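Side-chain contacts in CdiI toxin (Salmonella enterica subsp. enterica serovar Rubislaw str. ATCC 10717, PDB 4ZQU), which neutralises its cognate CdiA toxin as the immunity protein of a contact-dependent growth inhibition system, shielding the cell that makes it from attack by neighbouring bacteria: residues I19-Y24 with L48-M53; D127-S132 with T162-G167. One frame throughout, in Å; residues are numbered along the deposited sequence.

Contact 1 of 2, residues I19-Y24 with L48-M53; sequences ICVDTY and LDLGEM
Val-21 of strand 19-26 and Met-53 of helix 47-59 show how a helix can be seated on a sheet by a few methyl groups. The Met-53 chain leaves the helix toward the strand and bends at its last torsion (chi3 47°), which brings the terminal CE, rather than the sulfur, up to Val-21 CG2 at 3.9 Å; the two side chains meet at a slant. The other Val-21 branch, CG1, stands anti to the backbone N (chi1 -179°) and lies against the helix backbone, 4.0 Å from Met-53 O. One turn back, Leu-50 starts alongside the strand, but its CD1 comes nearer and drops between two neighbours: Ile-19 CG2 is 4.2 Å from Leu-50 CD1, with the side chains at about a right angle, and Val-21 CG2 is 4.4 Å from the same methyl. Within the helix, Leu-50 CD1 and Met-53 CE are themselves 4.1 Å apart, so Val-21 CG2 faces a pair of methyls that also touch each other.

This is helix-on-sheet packing: the axes of segments 19-24 and 48-53 approach to 9.9 Å and run 27° from parallel. Ile-19 and Val-21 point to the helix, while Cys-20 and Asp-22 point away; the Asp-22 carboxylate bonds to Trp-97 and Gln-38. Farther along the strand, Tyr-24 packs on Gly-75 of the CdiA-CT toxin chain. Contacts between the segments are almost wholly carbon to carbon at van der Waals distance, which implies that this seam depends on the fit of methyl shapes and the exclusion of water, not on directional bonds.

Contact 2 of 2, residues D127-S132 with T162-G167; sequences DAITIS and TEIGAG
Asn-125 OD1 accepts hydrogen bonds from both Asp-127 N and Ala-128 N, just ahead of a strand whose Ile-129 and Ile-131 pack on Ile-164 and Gly-167. It is a second example of helix-on-sheet packing against the antiparallel sheet: the axes of strand 129-132 and helix 162-167 lie 10.1 Å apart and 23° from parallel. Both strand isoleucines point to the helix, two residues apart, and they find different kinds of surface there.

Ile-129 meets a side chain. Its extended CG1 arm ends in CD1, which approaches Ile-164 CD1 to 3.8 Å, while the two side chains cross at roughly a right angle. Ile-164 leaves the helix pointing along the interface; with CG1 anti to the carbonyl carbon (chi1 -67°) and the arm fully extended (chi2 179°), its far end swings closer to the strand. Its other neighbours include Val-54 of helix 47-59.

Ile-131 meets backbone instead. Gly-167 puts no side chain in its path, and the methyl rests directly on the main chain. Leu-168 and Ala-171 continue the helix surface touched by Ile-131, and Val-153 and Leu-155 of strand 153-155 also touch it. At the tip, Ile-131 CD1 sits 3.8 Å from Gly-167 C and 4.0 Å from the carbonyl oxygen Ile-164 O.

Contacts 1 and 2 follow one another along the chain, the first complete before the second opens, and their centres lie about 11 Å apart. Both seat a helix on the same antiparallel sheet, but on strands separated by two others, 8-14 and 118-124. The two helices touch directly: Leu-50 CD2 packs 3.6 Å from Gly-165 O, and Leu-48 CB is 3.6 Å from Thr-162 OG1. Residues 48-53 and 162-167 therefore pack together against the same sheet, joining early and late parts of the chain in a single core.

Contact 1 of 2, residues I19-Y24 with L48-M53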
loop_
_atom_site.group_PDB
_atom_site.type_symbol
_atom_site.label_atom_id
_atom_site.label_comp_id
_atom_site.label_asym_id
_atom_site.label_seq_id
_atom_site.Cartn_x
_atom_site.Cartn_y
_atom_site.Cartn_z
ATOM N N ILE B 19 18.429 8.049 9.523
ATOM C CA ILE B 19 17.776 8.006 8.222
ATOM C C ILE B 19 17.957 6.610 7.633
ATOM O O ILE B 19 19.079 6.106 7.553
ATOM C CB ILE B 19 18.347 9.051 7.255
ATOM C CG1 ILE B 19 18.127 10.460 7.801
ATOM C CG2 ILE B 19 17.716 8.904 5.879
ATOM C CD1 ILE B 19 18.609 11.545 6.868
ATOM N N CYS B 20 16.857 5.985 7.224
ATOM C CA CYS B 20 16.894 4.595 6.782
ATOM C C CYS B 20 16.387 4.421 5.356
ATOM O O CYS B 20 15.220 4.680 5.070
ATOM C CB CYS B 20 16.071 3.721 7.729
ATOM S SG CYS B 20 16.159 1.952 7.382
ATOM N N VAL B 21 17.266 3.962 4.468
ATOM C CA VAL B 21 16.896 3.715 3.078
ATOM C C VAL B 21 16.897 2.220 2.764
ATOM O O VAL B 21 17.923 1.552 2.891
ATOM C CB VAL B 21 17.844 4.434 2.101
ATOM C CG1 VAL B 21 17.414 4.181 0.665
ATOM C CG2 VAL B 21 17.882 5.926 2.396
ATOM N N ASP B 22 15.738 1.707 2.356
ATOM C CA ASP B 22 15.586 0.295 2.009
ATOM C C ASP B 22 15.199 0.108 0.551
ATOM O O ASP B 22 14.512 0.945 -0.028
ATOM C CB ASP B 22 14.525 -0.373 2.889
ATOM C CG ASP B 22 14.983 -0.569 4.310
ATOM O OD1 ASP B 22 14.611 0.260 5.166
ATOM O OD2 ASP B 22 15.703 -1.555 4.574
ATOM N N THR B 23 15.630 -1.003 -0.032
ATOM C CA THR B 23 15.202 -1.381 -1.369
ATOM C C THR B 23 13.777 -1.930 -1.348
ATOM O O THR B 23 13.459 -2.823 -0.565
ATOM C CB THR B 23 16.136 -2.442 -1.978
ATOM O OG1 THR B 23 17.437 -1.882 -2.179
ATOM C CG2 THR B 23 15.593 -2.932 -3.305
ATOM N N TYR B 24 12.919 -1.375 -2.198
ATOM C CA TYR B 24 11.588 -1.925 -2.424
ATOM C C TYR B 24 11.522 -2.517 -3.821
ATOM O O TYR B 24 12.219 -2.064 -4.726
ATOM C CB TYR B 24 10.503 -0.861 -2.262
ATOM C CG TYR B 24 9.990 -0.694 -0.854
ATOM C CD1 TYR B 24 10.795 -0.973 0.240
ATOM C CD2 TYR B 24 8.692 -0.263 -0.618
ATOM C CE1 TYR B 24 10.320 -0.821 1.529
ATOM C CE2 TYR B 24 8.207 -0.115 0.661
ATOM C CZ TYR B 24 9.025 -0.392 1.732
ATOM O OH TYR B 24 8.547 -0.238 3.012
ATOM N N LEU B 48 25.446 13.915 -1.163
ATOM C CA LEU B 48 26.163 13.026 -2.069
ATOM C C LEU B 48 26.007 11.584 -1.606
ATOM O O LEU B 48 25.555 10.727 -2.366
ATOM C CB LEU B 48 27.645 13.409 -2.146
ATOM C CG LEU B 48 28.511 12.832 -3.274
ATOM C CD1 LEU B 48 29.739 13.702 -3.482
ATOM C CD2 LEU B 48 28.935 11.394 -3.011
ATOM N N ASP B 49 26.394 11.325 -0.359
ATOM C CA ASP B 49 26.334 9.982 0.211
ATOM C C ASP B 49 24.904 9.480 0.305
ATOM O O ASP B 49 24.601 8.361 -0.108
ATOM C CB ASP B 49 26.984 9.956 1.594
ATOM C CG ASP B 49 28.479 10.173 1.538
ATOM O OD1 ASP B 49 29.077 9.918 0.470
ATOM O OD2 ASP B 49 29.057 10.595 2.561
ATOM N N LEU B 50 24.030 10.316 0.856
ATOM C CA LEU B 50 22.612 10.000 0.958
ATOM C C LEU B 50 22.022 9.662 -0.408
ATOM O O LEU B 50 21.179 8.777 -0.528
ATOM C CB LEU B 50 21.850 11.172 1.578
ATOM C CG LEU B 50 20.327 11.043 1.605
ATOM C CD1 LEU B 50 19.913 9.857 2.466
ATOM C CD2 LEU B 50 19.681 12.333 2.092
ATOM N N GLY B 51 22.480 10.371 -1.432
ATOM C CA GLY B 51 22.007 10.154 -2.786
ATOM C C GLY B 51 22.555 8.882 -3.399
ATOM O O GLY B 51 21.887 8.233 -4.202
ATOM N N GLU B 52 23.780 8.528 -3.030
ATOM C CA GLU B 52 24.368 7.278 -3.491
ATOM C C GLU B 52 23.751 6.108 -2.735
ATOM O O GLU B 52 23.698 4.989 -3.241
ATOM C CB GLU B 52 25.888 7.292 -3.321
ATOM C CG GLU B 52 26.605 8.219 -4.289
ATOM C CD GLU B 52 28.110 8.069 -4.232
ATOM O OE1 GLU B 52 28.606 7.363 -3.328
ATOM O OE2 GLU B 52 28.798 8.653 -5.094
ATOM N N MET B 53 23.286 6.381 -1.518
ATOM C CA MET B 53 22.536 5.400 -0.738
ATOM C C MET B 53 21.220 5.079 -1.427
ATOM O O MET B 53 20.804 3.925 -1.494
ATOM C CB MET B 53 22.266 5.916 0.679
ATOM C CG MET B 53 23.458 5.857 1.617
ATOM S SD MET B 53 23.219 6.840 3.113
ATOM C CE MET B 53 21.576 6.338 3.625
#

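Contact 2 of 2, residues D127-S132 with T162-G167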
loop_
_atom_site.group_PDB
_atom_site.type_symbol
_atom_site.label_atom_id
_atom_site.label_comp_id
_atom_site.label_asym_id
_atom_site.label_seq_id
_atom_site.Cartn_x
_atom_site.Cartn_y
_atom_site.Cartn_z
ATOM N N ASP B 127 11.630 7.648 -17.360
ATOM C CA ASP B 127 11.064 8.985 -17.489
ATOM C C ASP B 127 11.559 9.965 -16.429
ATOM O O ASP B 127 11.976 11.076 -16.758
ATOM C CB ASP B 127 9.539 8.908 -17.440
ATOM C CG ASP B 127 8.882 10.249 -17.672
ATOM O OD1 ASP B 127 8.882 10.713 -18.831
ATOM O OD2 ASP B 127 8.362 10.834 -16.699
ATOM N N ALA B 128 11.510 9.561 -15.163
ATOM C CA ALA B 128 11.902 10.449 -14.071
ATOM C C ALA B 128 12.115 9.704 -12.758
ATOM O O ALA B 128 11.708 8.552 -12.607
ATOM C CB ALA B 128 10.854 11.542 -13.880
ATOM N N ILE B 129 12.760 10.379 -11.811
ATOM C CA ILE B 129 12.868 9.892 -10.441
ATOM C C ILE B 129 11.862 10.627 -9.561
ATOM O O ILE B 129 11.934 11.846 -9.407
ATOM C CB ILE B 129 14.284 10.089 -9.874
ATOM C CG1 ILE B 129 15.317 9.376 -10.749
ATOM C CG2 ILE B 129 14.354 9.591 -8.441
ATOM C CD1 ILE B 129 16.749 9.648 -10.346
ATOM N N THR B 130 10.918 9.888 -8.989
ATOM C CA THR B 130 9.865 10.501 -8.190
ATOM C C THR B 130 10.045 10.234 -6.698
ATOM O O THR B 130 10.072 9.082 -6.259
ATOM C CB THR B 130 8.472 10.004 -8.621
ATOM O OG1 THR B 130 8.301 10.219 -10.028
ATOM C CG2 THR B 130 7.385 10.749 -7.863
ATOM N N ILE B 131 10.168 11.309 -5.929
ATOM C CA ILE B 131 10.265 11.217 -4.479
ATOM C C ILE B 131 8.991 11.782 -3.860
ATOM O O ILE B 131 8.697 12.974 -3.993
ATOM C CB ILE B 131 11.502 11.965 -3.941
ATOM C CG1 ILE B 131 12.739 11.606 -4.771
ATOM C CG2 ILE B 131 11.724 11.639 -2.473
ATOM C CD1 ILE B 131 14.014 12.267 -4.295
ATOM N N SER B 132 8.232 10.919 -3.191
ATOM C CA SER B 132 6.894 11.272 -2.731
ATOM C C SER B 132 6.790 11.308 -1.210
ATOM O O SER B 132 7.011 10.300 -0.544
ATOM C CB SER B 132 5.868 10.287 -3.301
ATOM O OG SER B 132 4.546 10.660 -2.952
ATOM N N THR B 162 24.204 13.878 -5.673
ATOM C CA THR B 162 24.029 15.023 -4.791
ATOM C C THR B 162 22.654 15.650 -4.995
ATOM O O THR B 162 21.982 16.020 -4.032
ATOM C CB THR B 162 25.122 16.085 -5.021
ATOM O OG1 THR B 162 26.413 15.483 -4.865
ATOM C CG2 THR B 162 24.979 17.230 -4.029
ATOM N N GLU B 163 22.240 15.759 -6.256
ATOM C CA GLU B 163 20.922 16.283 -6.596
ATOM C C GLU B 163 19.812 15.377 -6.071
ATOM O O GLU B 163 18.745 15.848 -5.674
ATOM C CB GLU B 163 20.788 16.454 -8.113
ATOM C CG GLU B 163 21.658 17.563 -8.686
ATOM C CD GLU B 163 21.666 17.587 -10.203
ATOM O OE1 GLU B 163 21.077 16.680 -10.821
ATOM O OE2 GLU B 163 22.270 18.513 -10.778
ATOM N N ILE B 164 20.074 14.074 -6.065
ATOM C CA ILE B 164 19.100 13.100 -5.589
ATOM C C ILE B 164 18.955 13.159 -4.068
ATOM O O ILE B 164 17.840 13.199 -3.545
ATOM C CB ILE B 164 19.486 11.675 -6.026
ATOM C CG1 ILE B 164 19.368 11.547 -7.547
ATOM C CG2 ILE B 164 18.603 10.648 -5.342
ATOM C CD1 ILE B 164 19.747 10.185 -8.087
ATOM N N GLY B 165 20.084 13.174 -3.363
ATOM C CA GLY B 165 20.073 13.313 -1.918
ATOM C C GLY B 165 19.423 14.616 -1.492
ATOM O O GLY B 165 18.697 14.663 -0.498
ATOM N N ALA B 166 19.681 15.676 -2.255
ATOM C CA ALA B 166 19.107 16.988 -1.980
ATOM C C ALA B 166 17.594 16.987 -2.182
ATOM O O ALA B 166 16.853 17.581 -1.398
ATOM C CB ALA B 166 19.754 18.043 -2.861
ATOM N N GLY B 167 17.144 16.319 -3.239
ATOM C CA GLY B 167 15.726 16.212 -3.520
ATOM C C GLY B 167 14.995 15.427 -2.449
ATOM O O GLY B 167 13.839 15.711 -2.132
#